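Local atomic coordinates of Alr1585 protein (Nostoc sp., PDB entry 5C2I), a protein that probably catalyses the hydrogen-peroxide-driven oxidation of dyes and other substrates, as a heme-containing peroxidase of the dye-decolorizing (DyP) type. Residues A[13-18]-A[25-30]; A[67-72]-A[166-171]; A[339-344]-A[351-356]; A[417-422]-A[428-433]. The protein carries 1 engineered substitution. All coordinates share one frame; numbering follows the deposited sequence.

Contact 1: residues A[13-18]-A[25-30]; sequences DGIDSE and NLLNDL
Ile-15 and Leu-27 owe their meeting to two torsions: in Ile-15 the branch CG2 stands anti to the backbone N (CG1 beside that N, chi1 -50°), and in Leu-27 the chain runs out straight at its second torsion (178°), pushing CD1 ahead of the rest of the side chain. The two methyls come within 4.0 Å, Ile-15 CG2 against Leu-27 CD1. The side chains lie past one another, running in opposite senses, rather than meeting end on. The same leucine methyl also approaches backbone, with Leu-27 CD1 lying 4.2 Å from Ser-17 CA, so one methyl serves two residues of the loop.

The surroundings probably help to hold the two partners in place. Segment 13-18 has no regular structure, yet Ile-15 is tied by backbone hydrogen bonds to Phe-210 and Lys-212. Close by, Asp-16 forms an Asx turn, its OD1 accepting from Glu-18 N at 3.0 Å, from above the carboxylate plane. On the other side, Leu-27 belongs to the helix that ends at Asp-29, and it rests on Ala-73 of helix 73-86; Ser-17 touches Ala-77 of that same helix. The contact thus brings the N-terminal loop, the short helix 24-29 and helix 73-86 together at one place.

No hydrogen bond or charge pair links the two segments, and they bury only 97 Å² between them. The attraction is dispersion between methyls screened from water, while the polar bonds of both segments are made elsewhere, to Phe-210, Lys-212 and other neighbours.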
# COMPACT_ATOMS: atom_id res chain seq x y z
N ASP A 13 39.67 -2.70 0.72
CA ASP A 13 38.25 -2.77 1.09
C ASP A 13 37.60 -1.42 1.23
O ASP A 13 36.48 -1.31 1.75
CB ASP A 13 38.05 -3.56 2.40
CG ASP A 13 38.37 -4.99 2.24
OD1 ASP A 13 38.34 -5.50 1.12
OD2 ASP A 13 38.72 -5.62 3.24
N GLY A 14 38.28 -0.38 0.74
CA GLY A 14 37.75 0.97 0.88
C GLY A 14 38.04 1.54 2.26
O GLY A 14 38.68 0.90 3.09
N ILE A 15 37.57 2.75 2.50
CA ILE A 15 37.77 3.43 3.78
C ILE A 15 36.71 2.89 4.77
O ILE A 15 35.52 2.95 4.51
CB ILE A 15 37.64 4.99 3.64
CG1 ILE A 15 38.48 5.64 2.49
CG2 ILE A 15 37.76 5.63 5.02
CD1 ILE A 15 39.96 5.45 2.56
N ASP A 16 37.16 2.39 5.91
CA ASP A 16 36.25 1.82 6.91
C ASP A 16 35.81 2.89 7.92
O ASP A 16 36.58 3.26 8.81
CB ASP A 16 36.94 0.66 7.62
CG ASP A 16 36.03 -0.06 8.61
OD1 ASP A 16 34.92 0.41 8.91
OD2 ASP A 16 36.45 -1.09 9.13
N SER A 17 34.59 3.39 7.77
CA SER A 17 34.11 4.48 8.62
C SER A 17 34.03 4.07 10.09
O SER A 17 34.16 4.92 10.94
CB SER A 17 32.76 4.98 8.15
OG SER A 17 31.82 3.93 8.18
N GLU A 18 33.87 2.78 10.38
CA GLU A 18 33.87 2.31 11.78
C GLU A 18 35.28 2.15 12.34
O GLU A 18 35.47 2.13 13.55
CB GLU A 18 33.24 0.92 11.90
CG GLU A 18 31.73 0.74 11.83
CD GLU A 18 31.34 -0.74 12.13
OE1 GLU A 18 31.46 -1.18 13.31
OE2 GLU A 18 30.91 -1.48 11.19
N ASN A 25 40.65 11.86 10.71
CA ASN A 25 40.50 13.33 10.75
C ASN A 25 39.88 13.83 9.45
O ASN A 25 39.07 14.78 9.42
CB ASN A 25 41.85 14.02 11.01
CG ASN A 25 42.33 13.81 12.44
OD1 ASN A 25 41.53 13.50 13.32
ND2 ASN A 25 43.61 13.94 12.67
N LEU A 26 40.23 13.17 8.37
CA LEU A 26 39.66 13.52 7.09
C LEU A 26 38.16 13.40 7.13
O LEU A 26 37.45 14.33 6.73
CB LEU A 26 40.24 12.63 6.02
CG LEU A 26 39.64 12.92 4.59
CD1 LEU A 26 40.74 12.77 3.57
CD2 LEU A 26 38.57 11.93 4.32
N LEU A 27 37.66 12.27 7.64
CA LEU A 27 36.22 12.03 7.65
C LEU A 27 35.47 13.02 8.57
O LEU A 27 34.30 13.30 8.37
CB LEU A 27 35.91 10.59 8.08
CG LEU A 27 36.35 9.48 7.12
CD1 LEU A 27 36.02 8.10 7.69
CD2 LEU A 27 35.72 9.65 5.74
N ASN A 28 36.14 13.51 9.61
CA ASN A 28 35.54 14.45 10.53
C ASN A 28 35.34 15.83 9.93
O ASN A 28 34.41 16.51 10.28
CB ASN A 28 36.43 14.60 11.78
CG ASN A 28 35.68 15.26 12.92
OD1 ASN A 28 34.57 14.86 13.28
ND2 ASN A 28 36.24 16.36 13.45
N ASP A 29 36.22 16.24 9.03
CA ASP A 29 36.19 17.60 8.45
C ASP A 29 35.67 17.68 7.04
O ASP A 29 35.50 18.80 6.48
CB ASP A 29 37.59 18.27 8.52
CG ASP A 29 37.52 19.81 8.56
OD1 ASP A 29 36.52 20.32 9.11
OD2 ASP A 29 38.50 20.48 8.13
N LEU A 30 35.42 16.52 6.45
CA LEU A 30 34.87 16.44 5.07
C LEU A 30 33.37 16.40 5.16
O LEU A 30 32.81 15.65 5.99
CB LEU A 30 35.35 15.15 4.39
CG LEU A 30 34.79 14.81 3.00
CD1 LEU A 30 35.33 15.80 1.97
CD2 LEU A 30 35.15 13.40 2.60

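Contact 2: residues A[67-72]-A[166-171]; sequences QTYITS and VNQITQ
Tyr-69 presents the face of its ring to Ile-169, whose side chain arrives from the opposite direction and lies over it. The methyl CD1 of Ile-169 sits above the middle of the ring, 3.9 Å from the centroid of Tyr-69 and only 12° off the ring normal, which makes this a textbook CH-pi contact. One carbon back, Ile-169 CG1 covers the phenol end, 3.6 Å from Tyr-69 CZ. The long branch of the isoleucine therefore spans the ring from its centre toward the hydroxyl. It can do so because CG1 is anti to the carbonyl carbon (chi1 -71°) and the chain continues extended to CD1. The other face of the ring is occupied too: Thr-68 CG2 stands 3.5 Å above its plane, offset toward the rim. The ring of Phe-65 also meets that of Tyr-69, the planes at about 30°.

In fold terms, Tyr-69 follows the end of helix 55-68, and Ile-169 belongs to helix 159-176. These are one helix from each of the two beta-alpha-beta crossovers of a ferredoxin-like unit, the N-terminal of the two dimeric alpha+beta barrel-type halves of the DyP fold. Val-166 and Thr-170 of the second helix pack on strand 42-50, while Tyr-69 touches Ala-94 of strand 93-98. A leucine in place of Tyr-69 would probably forfeit the CH-pi contact and leave Ile-169 without the broad flat surface it lies on. Farther round helix 159-176, Asn-167 ND2 and Gln-171 NE2 make hydrogen bonds to Asp-184 and Glu-141, respectively, of a second subunit.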
# COMPACT_ATOMS: atom_id res chain seq x y z
N GLN A 67 27.98 25.05 12.22
CA GLN A 67 28.01 24.51 13.58
C GLN A 67 26.81 23.64 13.85
O GLN A 67 26.91 22.64 14.54
CB GLN A 67 28.07 25.63 14.61
CG GLN A 67 29.41 26.34 14.65
CD GLN A 67 29.37 27.67 15.39
OE1 GLN A 67 28.30 28.27 15.60
NE2 GLN A 67 30.55 28.16 15.76
N THR A 68 25.64 24.04 13.34
CA THR A 68 24.37 23.41 13.73
C THR A 68 23.94 22.27 12.83
O THR A 68 23.40 21.26 13.31
CB THR A 68 23.26 24.46 13.79
OG1 THR A 68 23.66 25.49 14.69
CG2 THR A 68 21.97 23.87 14.35
N TYR A 69 24.13 22.43 11.52
CA TYR A 69 23.49 21.52 10.56
C TYR A 69 24.39 20.68 9.69
O TYR A 69 24.01 19.57 9.33
CB TYR A 69 22.57 22.34 9.62
CG TYR A 69 21.34 22.84 10.36
CD1 TYR A 69 20.29 22.00 10.63
CD2 TYR A 69 21.24 24.17 10.76
CE1 TYR A 69 19.16 22.45 11.32
CE2 TYR A 69 20.11 24.64 11.41
CZ TYR A 69 19.07 23.78 11.68
OH TYR A 69 17.96 24.23 12.34
N ILE A 70 25.53 21.21 9.25
CA ILE A 70 26.29 20.52 8.20
C ILE A 70 26.70 19.13 8.71
O ILE A 70 27.22 18.98 9.82
CB ILE A 70 27.49 21.33 7.69
CG1 ILE A 70 26.97 22.59 6.95
CG2 ILE A 70 28.32 20.50 6.74
CD1 ILE A 70 28.04 23.52 6.45
N THR A 71 26.53 18.16 7.84
CA THR A 71 26.83 16.77 8.13
C THR A 71 28.21 16.42 7.61
O THR A 71 28.44 16.49 6.42
CB THR A 71 25.80 15.86 7.45
OG1 THR A 71 24.48 16.31 7.75
CG2 THR A 71 25.94 14.41 7.91
N SER A 72 29.11 15.98 8.50
CA SER A 72 30.38 15.43 8.05
C SER A 72 30.21 13.99 7.51
O SER A 72 29.23 13.32 7.79
CB SER A 72 31.38 15.44 9.19
OG SER A 72 31.01 14.50 10.18
N VAL A 166 13.42 23.18 7.01
CA VAL A 166 13.82 24.16 6.02
C VAL A 166 13.18 25.55 6.29
O VAL A 166 13.87 26.56 6.25
CB VAL A 166 13.50 23.70 4.59
CG1 VAL A 166 13.62 24.85 3.61
CG2 VAL A 166 14.46 22.58 4.19
N ASN A 167 11.89 25.59 6.61
CA ASN A 167 11.24 26.84 6.89
C ASN A 167 11.82 27.54 8.14
O ASN A 167 11.88 28.76 8.19
CB ASN A 167 9.72 26.67 7.06
CG ASN A 167 9.05 26.34 5.75
OD1 ASN A 167 9.61 26.61 4.67
ND2 ASN A 167 7.87 25.78 5.82
N GLN A 168 12.25 26.76 9.12
CA GLN A 168 12.95 27.33 10.25
C GLN A 168 14.31 27.90 9.86
O GLN A 168 14.62 29.04 10.17
CB GLN A 168 13.15 26.27 11.32
CG GLN A 168 13.75 26.79 12.61
CD GLN A 168 13.74 25.72 13.69
OE1 GLN A 168 13.00 24.72 13.63
NE2 GLN A 168 14.57 25.90 14.69
N ILE A 169 15.10 27.11 9.16
CA ILE A 169 16.42 27.54 8.69
C ILE A 169 16.32 28.83 7.87
O ILE A 169 17.13 29.75 8.05
CB ILE A 169 17.12 26.42 7.86
CG1 ILE A 169 17.55 25.28 8.78
CG2 ILE A 169 18.26 27.00 7.04
CD1 ILE A 169 17.87 24.03 8.04
N THR A 170 15.31 28.93 7.00
CA THR A 170 15.23 30.06 6.10
C THR A 170 14.88 31.40 6.78
O THR A 170 15.06 32.45 6.15
CB THR A 170 14.31 29.80 4.89
OG1 THR A 170 13.00 29.43 5.34
CG2 THR A 170 14.88 28.67 4.05
N GLN A 171 14.37 31.38 8.00
CA GLN A 171 14.02 32.63 8.65
C GLN A 171 15.21 33.53 8.83
O GLN A 171 15.14 34.70 8.45
CB GLN A 171 13.33 32.42 9.99
CG GLN A 171 11.95 31.81 9.82
CD GLN A 171 10.96 32.34 10.81
OE1 GLN A 171 10.80 33.57 10.95
NE2 GLN A 171 10.24 31.46 11.44

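Contact 3: residues A[339-344]-A[351-356]; sequences DTARLL and DEAFKE
Helices 339-343 and 351-356 run roughly antiparallel, their axes at 146° and 8.1 Å apart at the closest approach, and Ala-341 CA comes within 4.9 Å of Ala-353 CA. Such closeness depends on two alanines facing each other, with Ala-341 CB 3.8 Å from Ala-353 CB. The methyl of Ala-341 also presses on the backbone, lying 3.6 Å from Phe-354 N, and meets Phe-354 CB at 4.0 Å; the phenylalanine ring is carried on past it, its CG anti to the backbone N (chi1 -171°).

Beside this apolar touch, a water spans the two helices. It donates one proton to Thr-340 OG1, 2.7 Å away, and the other to the carbonyl O of Ala-353; Thr-340 OG1 is also hydrogen-bonded directly to Glu-357, one turn past Ala-353 on the second helix. Away from the interface, Arg-342 NH2 bridges to Asp-339 OD1 at 2.8 Å, in the guanidinium plane, and the pair extends to Asp-317 and Arg-332.

The result is a small helical hairpin in which methyl groups set the spacing, a water and the Thr-340 to Glu-357 bond supply polar links between the helices, and a charge network ties the first helix to neighbouring parts of the chain.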
# COMPACT_ATOMS: atom_id res chain seq x y z
N ASP A 339 37.78 0.92 -23.75
CA ASP A 339 37.80 1.18 -25.22
C ASP A 339 38.91 2.16 -25.60
O ASP A 339 39.51 2.01 -26.66
CB ASP A 339 36.47 1.78 -25.76
CG ASP A 339 35.37 0.76 -25.91
OD1 ASP A 339 35.63 -0.47 -25.98
OD2 ASP A 339 34.20 1.21 -25.94
N THR A 340 39.17 3.17 -24.77
CA THR A 340 40.18 4.19 -25.15
C THR A 340 41.61 3.66 -25.03
O THR A 340 42.51 4.06 -25.78
CB THR A 340 40.08 5.52 -24.37
OG1 THR A 340 40.55 5.34 -23.02
CG2 THR A 340 38.67 6.08 -24.38
N ALA A 341 41.79 2.70 -24.13
CA ALA A 341 43.07 2.06 -23.92
C ALA A 341 43.41 1.08 -25.03
O ALA A 341 44.58 0.89 -25.34
CB ALA A 341 43.09 1.37 -22.55
N ARG A 342 42.42 0.46 -25.65
CA ARG A 342 42.64 -0.35 -26.84
C ARG A 342 42.78 0.42 -28.12
O ARG A 342 43.62 0.12 -28.97
CB ARG A 342 41.44 -1.20 -27.15
CG ARG A 342 41.30 -2.41 -26.31
CD ARG A 342 40.12 -3.21 -26.84
NE ARG A 342 38.86 -2.66 -26.32
CZ ARG A 342 38.39 -2.87 -25.09
NH1 ARG A 342 39.06 -3.63 -24.23
NH2 ARG A 342 37.24 -2.33 -24.71
N LEU A 343 41.84 1.33 -28.32
CA LEU A 343 41.55 1.83 -29.66
C LEU A 343 42.38 3.05 -29.92
O LEU A 343 42.79 3.27 -31.06
CB LEU A 343 40.05 2.14 -29.83
CG LEU A 343 39.12 0.90 -29.83
CD1 LEU A 343 37.67 1.33 -29.80
CD2 LEU A 343 39.42 -0.00 -31.05
N LEU A 344 42.65 3.84 -28.88
CA LEU A 344 43.33 5.11 -29.05
C LEU A 344 44.75 5.11 -28.52
O LEU A 344 45.33 6.19 -28.37
CB LEU A 344 42.54 6.24 -28.36
CG LEU A 344 41.06 6.40 -28.69
CD1 LEU A 344 40.46 7.43 -27.74
CD2 LEU A 344 40.88 6.82 -30.15
N ASP A 351 47.76 -0.57 -19.76
CA ASP A 351 47.51 -0.36 -18.33
C ASP A 351 47.53 1.12 -17.95
O ASP A 351 46.65 1.58 -17.20
CB ASP A 351 48.51 -1.13 -17.46
CG ASP A 351 48.26 -2.62 -17.47
OD1 ASP A 351 47.20 -3.07 -17.99
OD2 ASP A 351 49.14 -3.37 -17.00
N GLU A 352 48.52 1.85 -18.46
CA GLU A 352 48.62 3.28 -18.16
C GLU A 352 47.43 4.02 -18.78
O GLU A 352 46.84 4.89 -18.14
CB GLU A 352 49.91 3.90 -18.70
CG GLU A 352 51.23 3.48 -18.03
CD GLU A 352 51.70 2.04 -18.35
OE1 GLU A 352 51.04 1.31 -19.17
OE2 GLU A 352 52.74 1.62 -17.76
N ALA A 353 47.08 3.67 -20.02
CA ALA A 353 45.99 4.32 -20.71
C ALA A 353 44.63 4.05 -20.01
O ALA A 353 43.81 4.92 -19.95
CB ALA A 353 45.94 3.88 -22.17
N PHE A 354 44.42 2.83 -19.52
CA PHE A 354 43.21 2.49 -18.79
C PHE A 354 43.13 3.28 -17.47
O PHE A 354 42.06 3.79 -17.11
CB PHE A 354 43.14 0.98 -18.58
CG PHE A 354 41.83 0.47 -18.03
CD1 PHE A 354 40.62 1.02 -18.40
CD2 PHE A 354 41.83 -0.66 -17.19
CE1 PHE A 354 39.43 0.53 -17.92
CE2 PHE A 354 40.63 -1.15 -16.69
CZ PHE A 354 39.43 -0.57 -17.08
N LYS A 355 44.25 3.42 -16.76
CA LYS A 355 44.26 4.24 -15.53
C LYS A 355 43.85 5.68 -15.86
O LYS A 355 43.06 6.28 -15.16
CB LYS A 355 45.62 4.20 -14.84
CG LYS A 355 45.86 2.94 -14.06
CD LYS A 355 47.08 3.05 -13.15
CE LYS A 355 47.40 1.68 -12.58
NZ LYS A 355 48.27 0.89 -13.48
N GLU A 356 44.39 6.22 -16.94
CA GLU A 356 44.06 7.56 -17.38
C GLU A 356 42.59 7.66 -17.75
O GLU A 356 41.90 8.61 -17.37
CB GLU A 356 44.95 7.89 -18.59
CG GLU A 356 45.06 9.36 -18.87
CD GLU A 356 46.02 9.61 -20.03
OE1 GLU A 356 47.23 9.24 -19.88
OE2 GLU A 356 45.56 10.15 -21.06
O HOH W 1 42.93 6.42 -22.25

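Contact 4: residues A[417-422]-A[428-433]; sequences PDPLIG and QKWPKK. With HEM (protoporphyrin IX containing Fe), chain E.
Gln-428 sends a primary amide between two prolines, and what it grips there is a backbone carbonyl: Gln-428 NE2 donates to Pro-417 O at 2.9 Å, with an N-H...O angle of 152° and the donor tilted out of the carbonyl plane. A bend at its second torsion (83°) turns the amide toward the loop, and the side chains of Gln-428 and Pro-417 cross at about a right angle. The carbon side of the amide rests on the next proline, Gln-428 CD lying 3.9 Å from Pro-419 CB. Since OE1 accepts from Phe-444 N, both ends of this buried amide are engaged and its rotation is fixed. A leucine here would probably leave Pro-417 O and Phe-444 N without these partners and weaken the hold of the strand on the loop. Trp-430 adds an apolar touch, CH2 to Pro-419 CG at 4.2 Å, while its NE1 is bonded to Tyr-442 O.

Between the prolines and the heme the loop is shaped by Asp-418. Its OD1 accepts twice, from Leu-420 N at 2.8 Å and from Ile-421 N at 3.0 Å, the first bond an Asx turn and the second extending it to an Asx motif. In the turn so formed the side chains of Leu-420 and Ile-421 face the cofactor. Ile-421 CG2 lies 3.5 Å from heme CHC, and Leu-420 CD2 is 3.6 Å from heme C1B, both on the porphyrin face opposite the iron-bound water. The other oxygen, Asp-418 OD2, is hydrogen-bonded to His-330 ND1, an arrangement consistent with the histidine-aspartate pair on the proximal side of the heme pocket in DyP-type peroxidases.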
# COMPACT_ATOMS: atom_id res chain seq x y z
N PRO A 417 27.07 11.32 -31.71
CA PRO A 417 26.92 11.71 -30.31
C PRO A 417 26.18 10.66 -29.48
O PRO A 417 25.40 9.86 -30.02
CB PRO A 417 26.12 13.01 -30.39
CG PRO A 417 25.45 12.99 -31.74
CD PRO A 417 26.26 12.12 -32.63
N ASP A 418 26.44 10.68 -28.17
CA ASP A 418 25.60 9.98 -27.20
C ASP A 418 24.12 10.37 -27.46
O ASP A 418 23.82 11.56 -27.46
CB ASP A 418 26.06 10.43 -25.80
CG ASP A 418 25.32 9.80 -24.65
OD1 ASP A 418 24.06 9.66 -24.69
OD2 ASP A 418 26.03 9.49 -23.66
N PRO A 419 23.22 9.39 -27.79
CA PRO A 419 21.85 9.75 -28.19
C PRO A 419 20.99 10.19 -27.02
O PRO A 419 19.96 10.85 -27.22
CB PRO A 419 21.29 8.44 -28.77
CG PRO A 419 22.04 7.39 -27.99
CD PRO A 419 23.44 7.94 -27.88
N LEU A 420 21.46 9.94 -25.80
CA LEU A 420 20.77 10.41 -24.62
C LEU A 420 21.13 11.84 -24.25
O LEU A 420 20.25 12.65 -24.06
CB LEU A 420 21.10 9.44 -23.45
CG LEU A 420 20.23 9.55 -22.22
CD1 LEU A 420 18.79 9.16 -22.54
CD2 LEU A 420 20.77 8.67 -21.08
N ILE A 421 22.44 12.17 -24.17
CA ILE A 421 22.88 13.45 -23.64
C ILE A 421 23.83 14.24 -24.56
O ILE A 421 24.22 15.38 -24.25
CB ILE A 421 23.63 13.31 -22.28
CG1 ILE A 421 24.94 12.55 -22.44
CG2 ILE A 421 22.76 12.67 -21.25
CD1 ILE A 421 25.94 12.73 -21.31
N GLY A 422 24.18 13.69 -25.72
CA GLY A 422 25.10 14.36 -26.59
C GLY A 422 24.52 15.61 -27.24
O GLY A 422 23.41 15.58 -27.77
N GLN A 428 23.49 8.10 -35.29
CA GLN A 428 24.09 6.85 -34.78
C GLN A 428 23.86 5.70 -35.74
O GLN A 428 22.94 5.73 -36.58
CB GLN A 428 23.50 6.51 -33.40
CG GLN A 428 23.74 7.56 -32.34
CD GLN A 428 22.74 8.70 -32.39
OE1 GLN A 428 21.60 8.53 -32.86
NE2 GLN A 428 23.14 9.85 -31.89
N LYS A 429 24.72 4.70 -35.64
CA LYS A 429 24.58 3.45 -36.40
C LYS A 429 24.16 2.36 -35.44
O LYS A 429 24.84 2.12 -34.46
CB LYS A 429 25.92 3.08 -37.04
CG LYS A 429 26.34 4.09 -38.11
CD LYS A 429 27.58 3.64 -38.86
CE LYS A 429 28.82 3.83 -38.02
NZ LYS A 429 30.01 3.87 -38.91
N TRP A 430 23.04 1.72 -35.74
CA TRP A 430 22.39 0.77 -34.84
C TRP A 430 22.46 -0.62 -35.44
O TRP A 430 22.16 -0.80 -36.64
CB TRP A 430 20.93 1.19 -34.64
CG TRP A 430 20.82 2.63 -34.23
CD1 TRP A 430 20.91 3.72 -35.03
CD2 TRP A 430 20.63 3.15 -32.91
NE1 TRP A 430 20.74 4.88 -34.32
CE2 TRP A 430 20.59 4.56 -33.00
CE3 TRP A 430 20.46 2.56 -31.64
CZ2 TRP A 430 20.41 5.38 -31.88
CZ3 TRP A 430 20.28 3.36 -30.55
CH2 TRP A 430 20.25 4.76 -30.67
N PRO A 431 22.86 -1.63 -34.64
CA PRO A 431 22.91 -2.98 -35.18
C PRO A 431 21.50 -3.51 -35.43
O PRO A 431 20.64 -3.40 -34.58
CB PRO A 431 23.63 -3.78 -34.07
CG PRO A 431 24.37 -2.74 -33.25
CD PRO A 431 23.41 -1.56 -33.27
N LYS A 432 21.24 -4.01 -36.63
CA LYS A 432 19.96 -4.61 -36.94
C LYS A 432 19.70 -5.84 -36.08
O LYS A 432 18.56 -6.07 -35.65
CB LYS A 432 19.88 -4.99 -38.43
CG LYS A 432 19.96 -3.81 -39.37
CD LYS A 432 19.76 -4.26 -40.81
CE LYS A 432 19.99 -3.10 -41.74
NZ LYS A 432 19.69 -3.42 -43.14
N LYS A 433 20.73 -6.67 -35.91
CA LYS A 433 20.61 -7.92 -35.15
C LYS A 433 21.73 -7.89 -34.13
O LYS A 433 22.89 -7.79 -34.50
CB LYS A 433 20.76 -9.14 -36.07
CG LYS A 433 19.60 -9.28 -37.05
CD LYS A 433 18.38 -9.86 -36.32
CE LYS A 433 18.29 -11.37 -36.44
NZ LYS A 433 17.13 -11.93 -35.69
CHA HEM E . 24.90 6.02 -16.36
CHB HEM E . 20.70 8.14 -17.45
CHC HEM E . 22.97 12.41 -17.75
CHD HEM E . 27.17 10.21 -16.91
C1A HEM E . 23.56 6.22 -16.65
C2A HEM E . 22.57 5.19 -16.71
C3A HEM E . 21.40 5.79 -17.01
C4A HEM E . 21.66 7.18 -17.11
CMA HEM E . 20.04 5.15 -17.16
CAA HEM E . 22.77 3.69 -16.48
CBA HEM E . 22.65 3.17 -15.04
CGA HEM E . 23.71 3.83 -14.20
O1A HEM E . 24.90 3.39 -14.15
O2A HEM E . 23.39 4.83 -13.55
C1B HEM E . 20.98 9.50 -17.57
C2B HEM E . 19.98 10.50 -17.84
C3B HEM E . 20.58 11.68 -17.88
C4B HEM E . 22.01 11.39 -17.70
CMB HEM E . 18.52 10.23 -17.99
CAB HEM E . 20.05 13.05 -18.05
CBB HEM E . 18.79 13.41 -17.75
C1C HEM E . 24.34 12.18 -17.60
C2C HEM E . 25.34 13.11 -17.79
C3C HEM E . 26.54 12.47 -17.57
C4C HEM E . 26.24 11.15 -17.23
CMC HEM E . 25.20 14.57 -18.10
CAC HEM E . 27.90 12.98 -17.69
CBC HEM E . 28.36 13.93 -18.47
C1D HEM E . 26.81 8.90 -16.58
C2D HEM E . 27.83 7.93 -16.17
C3D HEM E . 27.22 6.76 -16.06
C4D HEM E . 25.80 7.05 -16.36
CMD HEM E . 29.31 8.17 -15.93
CAD HEM E . 27.85 5.47 -15.62
CBD HEM E . 28.50 4.69 -16.76
CGD HEM E . 29.13 3.45 -16.22
O1D HEM E . 28.78 2.39 -16.73
O2D HEM E . 30.00 3.47 -15.28
NA HEM E . 23.00 7.42 -16.98
NB HEM E . 22.14 10.07 -17.58
NC HEM E . 24.89 10.96 -17.35
ND HEM E . 25.63 8.32 -16.76
FE HEM E . 23.95 9.16 -17.19
O HOH W 2 23.58 9.83 -14.98

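In the fold
Only contact 4 touches the heme, its 417-422 loop lining one face of the pocket. Contact 3 is the next nearest: its centre is about 22 Å from that of contact 4, nearest atoms about 12 Å apart, and the side chain of Phe-354 is about 10 Å from the heme. Contacts 1 and 2 belong to the far end of the molecule, their centres 40 and 44 Å from that of contact 4, on the opposite side of the chain's centre. These two join directly: Asn-28 O of contact 1 packs on Ser-72 CB of contact 2 at 3.4 Å, beside the start of helix 73-86.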